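Local coordinates for protein type III pantothenate kinase (Campylobacter jejuni, PDB 2NRH) that probably catalyses the ATP-dependent phosphorylation of pantothenate, the first step of coenzyme A biosynthesis, as a homodimer that needs a monovalent cation, at residues L5-N10 with L193-G198; D27-F32 with E45-H50; K37-N42 with I58-Y63; P62-D67 with R77-Y82. The protein carries 2 engineered substitutions. One frame throughout, in Å; residues are numbered along the deposited sequence.

Interaction 1. Residues L5-N10 with L193-G198. With SO4 (sulfate ion), chain D.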
# COMPACT_ATOMS: atom_id res chain seq x y z
N LEU B 5 -6.68 -26.68 17.95
CA LEU B 5 -5.55 -25.94 17.39
C LEU B 5 -5.71 -24.44 17.61
O LEU B 5 -6.81 -23.93 17.55
CB LEU B 5 -5.41 -26.23 15.90
CG LEU B 5 -5.27 -27.70 15.51
CD1 LEU B 5 -5.37 -27.91 13.98
CD2 LEU B 5 -3.95 -28.29 16.05
N CYS B 6 -4.58 -23.75 17.81
CA CYS B 6 -4.53 -22.31 18.05
C CYS B 6 -3.47 -21.62 17.17
O CYS B 6 -2.27 -21.98 17.17
CB CYS B 6 -4.32 -21.99 19.54
SG CYS B 6 -4.76 -20.28 19.91
N ASP B 7 -3.92 -20.62 16.42
CA ASP B 7 -3.05 -19.78 15.59
C ASP B 7 -3.05 -18.33 16.15
O ASP B 7 -4.01 -17.57 15.96
CB ASP B 7 -3.50 -19.90 14.12
CG ASP B 7 -3.16 -18.68 13.29
OD1 ASP B 7 -2.07 -18.15 13.45
OD2 ASP B 7 -3.98 -18.26 12.43
N ILE B 8 -1.99 -17.98 16.88
CA ILE B 8 -1.96 -16.75 17.66
C ILE B 8 -1.22 -15.58 16.98
O ILE B 8 -0.05 -15.68 16.66
CB ILE B 8 -1.35 -17.01 19.08
CG1 ILE B 8 -2.11 -18.13 19.79
CG2 ILE B 8 -1.31 -15.68 19.95
CD1 ILE B 8 -1.28 -18.92 20.85
N GLY B 9 -1.92 -14.47 16.76
CA GLY B 9 -1.38 -13.30 16.13
C GLY B 9 -1.16 -12.12 17.10
O GLY B 9 -1.29 -12.25 18.33
N ASN B 10 -0.83 -10.98 16.52
CA ASN B 10 -0.76 -9.72 17.23
C ASN B 10 -2.09 -9.10 17.65
O ASN B 10 -2.10 -8.25 18.55
CB ASN B 10 0.09 -8.74 16.43
CG ASN B 10 1.57 -9.12 16.46
OD1 ASN B 10 2.18 -9.32 17.55
ND2 ASN B 10 2.17 -9.23 15.29
N LEU B 193 -8.87 -21.95 5.89
CA LEU B 193 -8.13 -22.74 6.85
C LEU B 193 -6.74 -23.15 6.40
O LEU B 193 -6.23 -24.13 6.90
CB LEU B 193 -8.91 -24.00 7.22
CG LEU B 193 -10.40 -23.95 7.62
CD1 LEU B 193 -10.99 -25.36 7.52
CD2 LEU B 193 -10.63 -23.41 9.01
N LEU B 194 -6.09 -22.40 5.52
CA LEU B 194 -4.76 -22.80 5.07
C LEU B 194 -3.74 -23.13 6.18
O LEU B 194 -2.98 -24.11 6.09
CB LEU B 194 -4.14 -21.74 4.16
CG LEU B 194 -4.12 -22.06 2.69
CD1 LEU B 194 -3.01 -21.27 2.07
CD2 LEU B 194 -3.94 -23.62 2.42
N ILE B 195 -3.73 -22.28 7.19
CA ILE B 195 -2.75 -22.31 8.25
C ILE B 195 -3.03 -23.54 9.09
O ILE B 195 -2.11 -24.29 9.40
CB ILE B 195 -2.78 -20.97 9.08
CG1 ILE B 195 -2.07 -19.87 8.31
CG2 ILE B 195 -2.07 -21.11 10.37
CD1 ILE B 195 -1.96 -18.56 9.06
N PHE B 196 -4.29 -23.74 9.47
CA PHE B 196 -4.68 -24.89 10.29
C PHE B 196 -4.44 -26.21 9.57
O PHE B 196 -4.30 -27.24 10.23
CB PHE B 196 -6.16 -24.80 10.68
CG PHE B 196 -6.45 -23.85 11.77
CD1 PHE B 196 -5.81 -23.94 13.00
CD2 PHE B 196 -7.40 -22.84 11.57
CE1 PHE B 196 -6.07 -23.04 14.02
CE2 PHE B 196 -7.68 -21.92 12.59
CZ PHE B 196 -7.01 -22.02 13.83
N ARG B 197 -4.45 -26.19 8.24
CA ARG B 197 -4.03 -27.35 7.44
C ARG B 197 -2.50 -27.64 7.55
O ARG B 197 -2.10 -28.80 7.69
CB ARG B 197 -4.41 -27.17 5.96
CG ARG B 197 -5.91 -27.16 5.68
CD ARG B 197 -6.25 -27.36 4.14
NE ARG B 197 -7.46 -28.20 3.98
CZ ARG B 197 -7.73 -28.96 2.91
NH1 ARG B 197 -6.92 -29.01 1.85
NH2 ARG B 197 -8.85 -29.68 2.91
N GLY B 198 -1.67 -26.61 7.49
CA GLY B 198 -0.25 -26.75 7.84
C GLY B 198 -0.04 -27.33 9.23
O GLY B 198 0.72 -28.30 9.40
S SO4 D . -3.44 -10.49 13.45
O1 SO4 D . -3.86 -10.62 12.05
O2 SO4 D . -3.83 -9.14 13.87
O3 SO4 D . -4.15 -11.48 14.25
O4 SO4 D . -1.98 -10.66 13.57
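F196 has CG anti to its carbonyl carbon (chi1 -77°), and this swings the ring from the first turn of helix 194-204 onto strand 4-8. L5 also has CG anti to its carbonyl carbon (chi1 -56°). The two side chains slide past each other in opposite directions. The closest touch is L5 CB to F196 CD1 at 3.7 Å. F196 CE1 reaches the strand backbone and lies 4.1 Å from C6 N, which sits at the ring edge. D7 has CG anti to its backbone N (chi1 153°), so its carboxylate runs out toward I195. The two side chains cross at about a right angle. D7 CG meets I195 CG2 at 4.0 Å, and D7 OD2 lies 3.9 Å from I195 CD1. One side of this acid rests on hydrocarbon.

D7 to N10 belong to the predicted ATP site. A sulfate, probably from the crystallisation liquor, lies at the end of the strand. N10 N gives it a weak hydrogen bond, 3.2 Å to O4, and S94 OG is also hydrogen-bonded to it. The position is consistent with a phosphate-binding loop of the actin-like ATPase fold.

Strand 4-8 runs between strands 12-16 and 38-42, paired to both by backbone hydrogen bonds. F196 also touches L16 of the first. On the helix side, I195 packs on A79 and A80 of helix 75-81.

Interaction 2. Residues D27-F32 with E45-H50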
# COMPACT_ATOMS: atom_id res chain seq x y z
N ASP B 27 -7.09 -9.90 24.93
CA ASP B 27 -7.71 -9.91 26.25
C ASP B 27 -8.50 -11.19 26.50
O ASP B 27 -8.29 -11.89 27.51
CB ASP B 27 -8.63 -8.69 26.41
CG ASP B 27 -7.85 -7.35 26.46
OD1 ASP B 27 -6.62 -7.38 26.72
OD2 ASP B 27 -8.49 -6.26 26.24
N GLN B 28 -9.39 -11.54 25.57
CA GLN B 28 -10.14 -12.80 25.65
C GLN B 28 -9.19 -13.99 25.71
O GLN B 28 -9.41 -14.97 26.47
CB GLN B 28 -11.15 -12.94 24.50
CG GLN B 28 -12.39 -11.95 24.65
CD GLN B 28 -13.07 -11.60 23.36
OE1 GLN B 28 -12.67 -12.05 22.27
NE2 GLN B 28 -14.12 -10.78 23.45
N PHE B 29 -8.10 -13.92 24.93
CA PHE B 29 -7.23 -15.05 24.84
C PHE B 29 -6.52 -15.26 26.21
O PHE B 29 -6.31 -16.40 26.69
CB PHE B 29 -6.19 -14.86 23.71
CG PHE B 29 -5.06 -15.89 23.76
CD1 PHE B 29 -5.27 -17.17 23.30
CD2 PHE B 29 -3.84 -15.57 24.32
CE1 PHE B 29 -4.28 -18.11 23.34
CE2 PHE B 29 -2.80 -16.54 24.39
CZ PHE B 29 -3.02 -17.79 23.91
N LEU B 30 -6.15 -14.16 26.82
CA LEU B 30 -5.41 -14.24 28.06
C LEU B 30 -6.23 -14.87 29.22
O LEU B 30 -5.66 -15.41 30.17
CB LEU B 30 -4.83 -12.86 28.41
CG LEU B 30 -3.76 -12.35 27.42
CD1 LEU B 30 -3.47 -10.86 27.58
CD2 LEU B 30 -2.48 -13.15 27.57
N GLU B 31 -7.57 -14.83 29.11
CA GLU B 31 -8.49 -15.32 30.15
C GLU B 31 -9.04 -16.70 29.86
O GLU B 31 -9.83 -17.21 30.65
CB GLU B 31 -9.74 -14.44 30.25
CG GLU B 31 -9.53 -13.00 30.69
CD GLU B 31 -8.86 -12.90 32.04
OE1 GLU B 31 -9.29 -13.61 33.00
OE2 GLU B 31 -7.89 -12.11 32.14
N PHE B 32 -8.69 -17.26 28.70
CA PHE B 32 -9.16 -18.54 28.25
C PHE B 32 -8.54 -19.61 29.14
O PHE B 32 -7.35 -19.56 29.50
CB PHE B 32 -8.72 -18.70 26.79
CG PHE B 32 -9.28 -19.92 26.07
CD1 PHE B 32 -10.59 -19.95 25.63
CD2 PHE B 32 -8.45 -21.01 25.78
CE1 PHE B 32 -11.07 -21.06 24.91
CE2 PHE B 32 -8.94 -22.14 25.08
CZ PHE B 32 -10.24 -22.16 24.65
N GLU B 45 5.11 -11.56 20.12
CA GLU B 45 6.30 -11.64 20.95
C GLU B 45 5.94 -11.40 22.41
O GLU B 45 6.68 -11.79 23.34
CB GLU B 45 7.24 -10.54 20.51
CG GLU B 45 7.65 -10.65 19.04
CD GLU B 45 8.73 -11.67 18.86
OE1 GLU B 45 9.70 -11.63 19.66
OE2 GLU B 45 8.58 -12.53 17.96
N HIS B 46 4.81 -10.73 22.58
CA HIS B 46 4.36 -10.32 23.86
C HIS B 46 3.78 -11.49 24.65
O HIS B 46 3.63 -11.38 25.87
CB HIS B 46 3.37 -9.15 23.71
CG HIS B 46 3.99 -7.93 23.13
ND1 HIS B 46 4.90 -7.16 23.82
CD2 HIS B 46 3.90 -7.38 21.90
CE1 HIS B 46 5.31 -6.16 23.06
NE2 HIS B 46 4.73 -6.29 21.87
N LEU B 47 3.45 -12.59 23.99
CA LEU B 47 2.70 -13.65 24.64
C LEU B 47 3.53 -14.85 24.91
O LEU B 47 3.02 -15.87 25.40
CB LEU B 47 1.41 -14.06 23.88
CG LEU B 47 0.26 -13.10 23.53
CD1 LEU B 47 -0.82 -13.82 22.78
CD2 LEU B 47 -0.34 -12.36 24.73
N LYS B 48 4.81 -14.77 24.57
CA LYS B 48 5.73 -15.88 24.78
C LYS B 48 5.89 -16.41 26.24
O LYS B 48 5.86 -17.62 26.46
CB LYS B 48 7.07 -15.58 24.12
CG LYS B 48 6.99 -15.62 22.59
CD LYS B 48 8.40 -15.55 22.01
CE LYS B 48 8.46 -15.12 20.49
NZ LYS B 48 7.40 -15.61 19.56
N GLU B 49 6.01 -15.52 27.23
CA GLU B 49 6.06 -15.89 28.65
C GLU B 49 4.74 -16.55 29.10
O GLU B 49 4.71 -17.59 29.77
CB GLU B 49 6.26 -14.62 29.46
CG GLU B 49 7.59 -14.50 30.20
CD GLU B 49 7.45 -14.73 31.72
OE1 GLU B 49 7.02 -15.85 32.13
OE2 GLU B 49 7.79 -13.81 32.51
N HIS B 50 3.65 -15.90 28.74
CA HIS B 50 2.35 -16.43 29.06
C HIS B 50 2.17 -17.84 28.55
O HIS B 50 1.65 -18.67 29.26
CB HIS B 50 1.24 -15.55 28.52
CG HIS B 50 -0.12 -16.12 28.77
ND1 HIS B 50 -0.78 -15.96 29.97
CD2 HIS B 50 -0.93 -16.89 27.99
CE1 HIS B 50 -1.95 -16.57 29.90
NE2 HIS B 50 -2.07 -17.13 28.71
O HOH W 1 -4.47 -18.42 27.47
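First torsions set up this contact of four side chains. F29 has CG anti to the backbone N (chi1 168°), and its ring reaches tip to tip toward L47. L47 has CG anti to the carbonyl carbon (chi1 -59°) and an extended chain beyond it. L47 CD1 touches F29 CE2 at 3.7 Å, and L47 CD2 meets L30 CD2 at 3.6 Å. H50 has CG anti to the backbone N (chi1 177°), which carries the imidazole across to helix 26-30. L30 has CG anti to its carbonyl carbon. L30 CD2 sits over the centre of one face of the H50 ring, 3.9 Å from its centroid, a CH-pi contact almost on the normal. The F29 and H50 rings pass obliquely, with centroids 6.0 Å apart.

A water lies in the imidazole plane at its edge. It donates to F29 O at 2.8 Å and is hydrogen-bonded to H50 NE2 at 3.0 Å. F29 and L47 continue inward onto I8 of the predicted ATP site.

The contact is thus apolar packing with one polar link. The methyls of L30 and L47, the F29 ring and one imidazole face pack together. The water gives H50 NE2 a partner and probably helps fix the ring's turn.

Interaction 3. Residues K37-N42 with I58-Y63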
# COMPACT_ATOMS: atom_id res chain seq x y z
N LYS B 37 -5.20 -30.37 25.96
CA LYS B 37 -4.10 -29.98 25.07
C LYS B 37 -4.55 -28.96 24.02
O LYS B 37 -5.58 -29.14 23.33
CB LYS B 37 -3.52 -31.21 24.35
CG LYS B 37 -2.23 -31.72 24.93
CD LYS B 37 -1.73 -32.96 24.21
CE LYS B 37 -0.64 -33.69 25.03
NZ LYS B 37 -1.12 -34.42 26.28
N ILE B 38 -3.77 -27.89 23.92
CA ILE B 38 -3.87 -26.98 22.81
C ILE B 38 -2.54 -26.90 22.06
O ILE B 38 -1.54 -26.46 22.61
CB ILE B 38 -4.33 -25.56 23.26
CG1 ILE B 38 -5.70 -25.63 23.95
CG2 ILE B 38 -4.35 -24.63 22.05
CD1 ILE B 38 -6.20 -24.31 24.66
N PHE B 39 -2.56 -27.30 20.79
CA PHE B 39 -1.43 -27.10 19.86
C PHE B 39 -1.42 -25.71 19.28
O PHE B 39 -2.46 -25.18 18.93
CB PHE B 39 -1.50 -28.16 18.78
CG PHE B 39 -1.46 -29.55 19.35
CD1 PHE B 39 -0.23 -30.14 19.72
CD2 PHE B 39 -2.65 -30.25 19.60
CE1 PHE B 39 -0.16 -31.44 20.28
CE2 PHE B 39 -2.58 -31.56 20.17
CZ PHE B 39 -1.32 -32.14 20.50
N TYR B 40 -0.27 -25.06 19.23
CA TYR B 40 -0.29 -23.69 18.79
C TYR B 40 0.90 -23.31 17.92
O TYR B 40 1.93 -23.98 17.95
CB TYR B 40 -0.43 -22.77 20.00
CG TYR B 40 0.83 -22.56 20.80
CD1 TYR B 40 1.66 -21.48 20.53
CD2 TYR B 40 1.19 -23.44 21.84
CE1 TYR B 40 2.84 -21.25 21.27
CE2 TYR B 40 2.37 -23.22 22.59
CZ TYR B 40 3.18 -22.13 22.30
OH TYR B 40 4.34 -21.90 23.01
N ILE B 41 0.72 -22.24 17.15
CA ILE B 41 1.81 -21.37 16.66
C ILE B 41 1.53 -19.89 17.10
O ILE B 41 0.38 -19.48 17.32
CB ILE B 41 1.96 -21.45 15.16
CG1 ILE B 41 0.73 -20.86 14.45
CG2 ILE B 41 2.24 -22.91 14.72
CD1 ILE B 41 0.83 -20.90 12.96
N ASN B 42 2.58 -19.10 17.22
CA ASN B 42 2.45 -17.75 17.78
C ASN B 42 3.47 -16.80 17.14
O ASN B 42 4.63 -17.16 17.04
CB ASN B 42 2.61 -17.81 19.31
CG ASN B 42 2.78 -16.44 19.91
OD1 ASN B 42 1.94 -15.56 19.72
ND2 ASN B 42 3.88 -16.24 20.65
N ILE B 58 1.07 -26.29 23.59
CA ILE B 58 2.11 -27.09 22.98
C ILE B 58 2.51 -26.54 21.60
O ILE B 58 1.73 -26.58 20.64
CB ILE B 58 1.65 -28.56 22.91
CG1 ILE B 58 1.69 -29.11 24.34
CG2 ILE B 58 2.53 -29.36 21.91
CD1 ILE B 58 0.80 -30.22 24.54
N ASN B 59 3.73 -26.02 21.53
CA ASN B 59 4.20 -25.19 20.43
C ASN B 59 4.57 -26.08 19.25
O ASN B 59 5.37 -27.03 19.38
CB ASN B 59 5.38 -24.33 20.91
CG ASN B 59 5.80 -23.26 19.92
OD1 ASN B 59 5.25 -23.10 18.84
ND2 ASN B 59 6.83 -22.54 20.28
N LEU B 60 3.93 -25.82 18.11
CA LEU B 60 4.21 -26.62 16.95
C LEU B 60 5.37 -26.09 16.13
O LEU B 60 5.86 -26.77 15.21
CB LEU B 60 2.98 -26.73 16.05
CG LEU B 60 1.76 -27.60 16.39
CD1 LEU B 60 0.97 -27.81 15.10
CD2 LEU B 60 2.07 -28.95 17.08
N GLU B 61 5.76 -24.84 16.42
CA GLU B 61 6.79 -24.19 15.59
C GLU B 61 8.05 -25.04 15.36
O GLU B 61 8.52 -25.11 14.23
CB GLU B 61 7.18 -22.82 16.14
CG GLU B 61 8.33 -22.14 15.43
CD GLU B 61 8.30 -20.61 15.68
OE1 GLU B 61 7.48 -20.19 16.52
OE2 GLU B 61 9.10 -19.85 15.08
N PRO B 62 8.61 -25.68 16.43
CA PRO B 62 9.84 -26.48 16.26
C PRO B 62 9.72 -27.65 15.29
O PRO B 62 10.75 -28.12 14.81
CB PRO B 62 10.15 -26.99 17.69
CG PRO B 62 9.42 -25.95 18.63
CD PRO B 62 8.16 -25.65 17.85
N TYR B 63 8.51 -28.10 15.00
CA TYR B 63 8.29 -29.25 14.12
C TYR B 63 8.25 -28.91 12.63
O TYR B 63 8.33 -29.80 11.76
CB TYR B 63 7.03 -30.01 14.54
CG TYR B 63 7.13 -30.54 15.94
CD1 TYR B 63 7.69 -31.80 16.18
CD2 TYR B 63 6.72 -29.78 17.05
CE1 TYR B 63 7.81 -32.31 17.44
CE2 TYR B 63 6.85 -30.27 18.34
CZ TYR B 63 7.39 -31.55 18.52
OH TYR B 63 7.54 -32.10 19.79
O HOH W 2 5.05 -20.47 17.68
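N59 OD1 has two partners. E61 N gives N59 OD1 a hydrogen bond of 3.0 Å from above its carbonyl plane, which forms an Asx turn. A water lies 2.9 Å from N59 OD1 as the second. It also accepts from N42 N and lies near E61 OE1, with more acceptors around it than protons to give. It so bridges the end of strand 38-42 and this turn.

The backbones pair as parallel strands, F39 with I58 and Y40 with N59. I58 N bonds to I38 O, and Y40 N bonds to I58 O. L60 N then bonds to Y40 O at 2.7 Å, nearly straight at 171°.

Y40 takes the crowded first torsion, CG between the backbone N and the carbonyl carbon (chi1 77°). This lays its ring over N59. N59 CA is 3.8 Å from the ring centroid, a CH-pi contact, and the amide stacks 15° from the ring plane. F39 and I58 lie side by side on the other face of the sheet. F39 CD1 meets I58 CG2 at 3.6 Å. K37 CG presses on I58 CD1 at 3.4 Å.

Strands 38-42 and 57-59 belong to one beta-alpha-beta unit with helix 48-53, and Y40 touches L51 of that helix. Helix 194-204 lies on the F39 side, where I41 meets I195 and L60 meets M199 and I202. Strand 38-42 pairs on its other edge with strand 4-8.

Interaction 4. Residues P62-D67 with R77-Y82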
# COMPACT_ATOMS: atom_id res chain seq x y z
N PRO B 62 8.61 -25.68 16.43
CA PRO B 62 9.84 -26.48 16.26
C PRO B 62 9.72 -27.65 15.29
O PRO B 62 10.75 -28.12 14.81
CB PRO B 62 10.15 -26.99 17.69
CG PRO B 62 9.42 -25.95 18.63
CD PRO B 62 8.16 -25.65 17.85
N TYR B 63 8.51 -28.10 15.00
CA TYR B 63 8.29 -29.25 14.12
C TYR B 63 8.25 -28.91 12.63
O TYR B 63 8.33 -29.80 11.76
CB TYR B 63 7.03 -30.01 14.54
CG TYR B 63 7.13 -30.54 15.94
CD1 TYR B 63 7.69 -31.80 16.18
CD2 TYR B 63 6.72 -29.78 17.05
CE1 TYR B 63 7.81 -32.31 17.44
CE2 TYR B 63 6.85 -30.27 18.34
CZ TYR B 63 7.39 -31.55 18.52
OH TYR B 63 7.54 -32.10 19.79
N PHE B 64 8.13 -27.61 12.33
CA PHE B 64 8.01 -27.16 10.95
C PHE B 64 9.35 -27.20 10.25
O PHE B 64 10.20 -26.38 10.54
CB PHE B 64 7.41 -25.73 10.89
CG PHE B 64 5.89 -25.70 10.87
CD1 PHE B 64 5.19 -25.84 9.67
CD2 PHE B 64 5.19 -25.57 12.04
CE1 PHE B 64 3.83 -25.84 9.66
CE2 PHE B 64 3.81 -25.59 12.05
CZ PHE B 64 3.13 -25.71 10.86
N LEU B 65 9.54 -28.13 9.31
CA LEU B 65 10.73 -28.07 8.45
C LEU B 65 10.40 -27.54 7.03
O LEU B 65 9.64 -28.14 6.24
CB LEU B 65 11.54 -29.39 8.47
CG LEU B 65 11.74 -30.09 9.86
CD1 LEU B 65 12.68 -31.22 9.77
CD2 LEU B 65 12.16 -29.14 11.05
N PHE B 66 10.98 -26.41 6.69
CA PHE B 66 10.51 -25.64 5.58
C PHE B 66 11.71 -25.01 4.94
O PHE B 66 12.45 -24.32 5.59
CB PHE B 66 9.51 -24.60 6.13
CG PHE B 66 8.94 -23.70 5.09
CD1 PHE B 66 8.01 -24.17 4.19
CD2 PHE B 66 9.32 -22.36 5.05
CE1 PHE B 66 7.48 -23.34 3.24
CE2 PHE B 66 8.77 -21.54 4.14
CZ PHE B 66 7.86 -22.03 3.20
N ASP B 67 11.93 -25.26 3.66
CA ASP B 67 13.17 -24.83 2.99
C ASP B 67 13.09 -23.38 2.49
O ASP B 67 12.52 -23.11 1.47
CB ASP B 67 13.52 -25.82 1.86
CG ASP B 67 14.97 -25.67 1.32
OD1 ASP B 67 15.68 -24.66 1.58
OD2 ASP B 67 15.41 -26.63 0.62
N ARG B 77 3.22 -17.53 8.15
CA ARG B 77 3.48 -17.71 6.71
C ARG B 77 4.01 -19.12 6.41
O ARG B 77 3.58 -19.74 5.44
CB ARG B 77 4.45 -16.64 6.24
CG ARG B 77 3.83 -15.26 6.41
CD ARG B 77 4.80 -14.10 6.18
NE ARG B 77 5.34 -14.01 4.84
CZ ARG B 77 6.35 -13.22 4.49
NH1 ARG B 77 6.89 -12.38 5.35
NH2 ARG B 77 6.77 -13.20 3.24
N ILE B 78 4.92 -19.63 7.23
CA ILE B 78 5.39 -20.98 7.07
C ILE B 78 4.21 -21.98 7.06
O ILE B 78 4.06 -22.76 6.12
CB ILE B 78 6.48 -21.37 8.13
CG1 ILE B 78 7.78 -20.66 7.82
CG2 ILE B 78 6.70 -22.90 8.16
CD1 ILE B 78 8.83 -20.66 8.90
N ALA B 79 3.37 -21.93 8.10
CA ALA B 79 2.25 -22.82 8.24
C ALA B 79 1.26 -22.73 7.08
O ALA B 79 0.61 -23.73 6.74
CB ALA B 79 1.53 -22.55 9.59
N ALA B 80 1.09 -21.55 6.49
CA ALA B 80 0.16 -21.41 5.33
C ALA B 80 0.77 -21.92 4.04
O ALA B 80 0.02 -22.31 3.13
CB ALA B 80 -0.29 -19.99 5.13
N CYS B 81 2.09 -21.86 3.93
CA CYS B 81 2.80 -22.42 2.77
C CYS B 81 2.97 -23.94 2.85
O CYS B 81 3.31 -24.59 1.88
CB CYS B 81 4.17 -21.78 2.58
SG CYS B 81 4.04 -20.09 2.03
N TYR B 82 2.79 -24.47 4.04
CA TYR B 82 3.29 -25.77 4.34
C TYR B 82 2.62 -26.92 3.55
O TYR B 82 3.29 -27.91 3.25
CB TYR B 82 3.13 -26.05 5.83
CG TYR B 82 4.09 -27.10 6.35
CD1 TYR B 82 5.46 -26.98 6.13
CD2 TYR B 82 3.63 -28.20 7.07
CE1 TYR B 82 6.34 -27.90 6.59
CE2 TYR B 82 4.54 -29.14 7.57
CZ TYR B 82 5.88 -28.96 7.32
OH TYR B 82 6.81 -29.84 7.81
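The ring of Y82 is met over one face by F64 and at its edge by L65 O. F64 CD1 stands over the centre of that face, and F64 CE1 comes to 3.5 Å from Y82 CD2. The F64 edge points at the Y82 face, an edge-to-face pair with centroids 4.7 Å apart and planes at 64°. L65 O lies in the plane of the Y82 ring, 3.3 Å from CE1. Y82 CB in turn lies in the plane of the F64 ring, at its edge.

Y82 has CG anti to the backbone N (chi1 -157°), which turns the phenol back toward the 62-67 loop. F66 also has CG anti to its backbone N (chi1 179°), which brings its ring against helix 75-81. F66 CD2 meets I78 CG1 at 3.6 Å, and F66 CE1 meets C81 CB at 3.7 Å. I78 serves both phenylalanines, for its CG2 touches F64 CD1 at 3.6 Å. The F64 tip rests on A79, CZ to CB at 3.8 Å.

Helix 194-204 lies beside the contact, where I202 touches F64 and Y82. K201 makes a cation-pi contact with Y82, and a weak hydrogen bond joins Y82 OH to E205 OE1. R77, of the predicted pantothenate site, turns away from this packing to a salt bridge with D99 and a hydrogen bond with Y70.

Between loop and helix the contact is largely apolar and aromatic, with L65 O the polar exception. One edge-to-face pair, the F66 ring and the aliphatic carbons of I78, A79 and C81 make up the packing.

How the interactions relate
The chain starts on strand 4-8, and interaction 1 closes only near the C terminus, when helix 194-204 returns to that strand. The other three contacts fall within this long loop. Interaction 2 opens at helix 26-30, and interaction 3 opens on strand 38-42 before interaction 2 has closed at helix 48-53, so these two cross. Interaction 4 begins where interaction 3 ends, sharing P62 and Y63. I8 packs on L47 and F29, linking interactions 1 and 2; I41 packs on A79 and F64, linking 3 and 4. Interaction 1 ties the sheet to helix 194-204, interaction 2 joins two helices beside it, interaction 3 pairs two strands, and interaction 4 lays the following loop on helix 75-81.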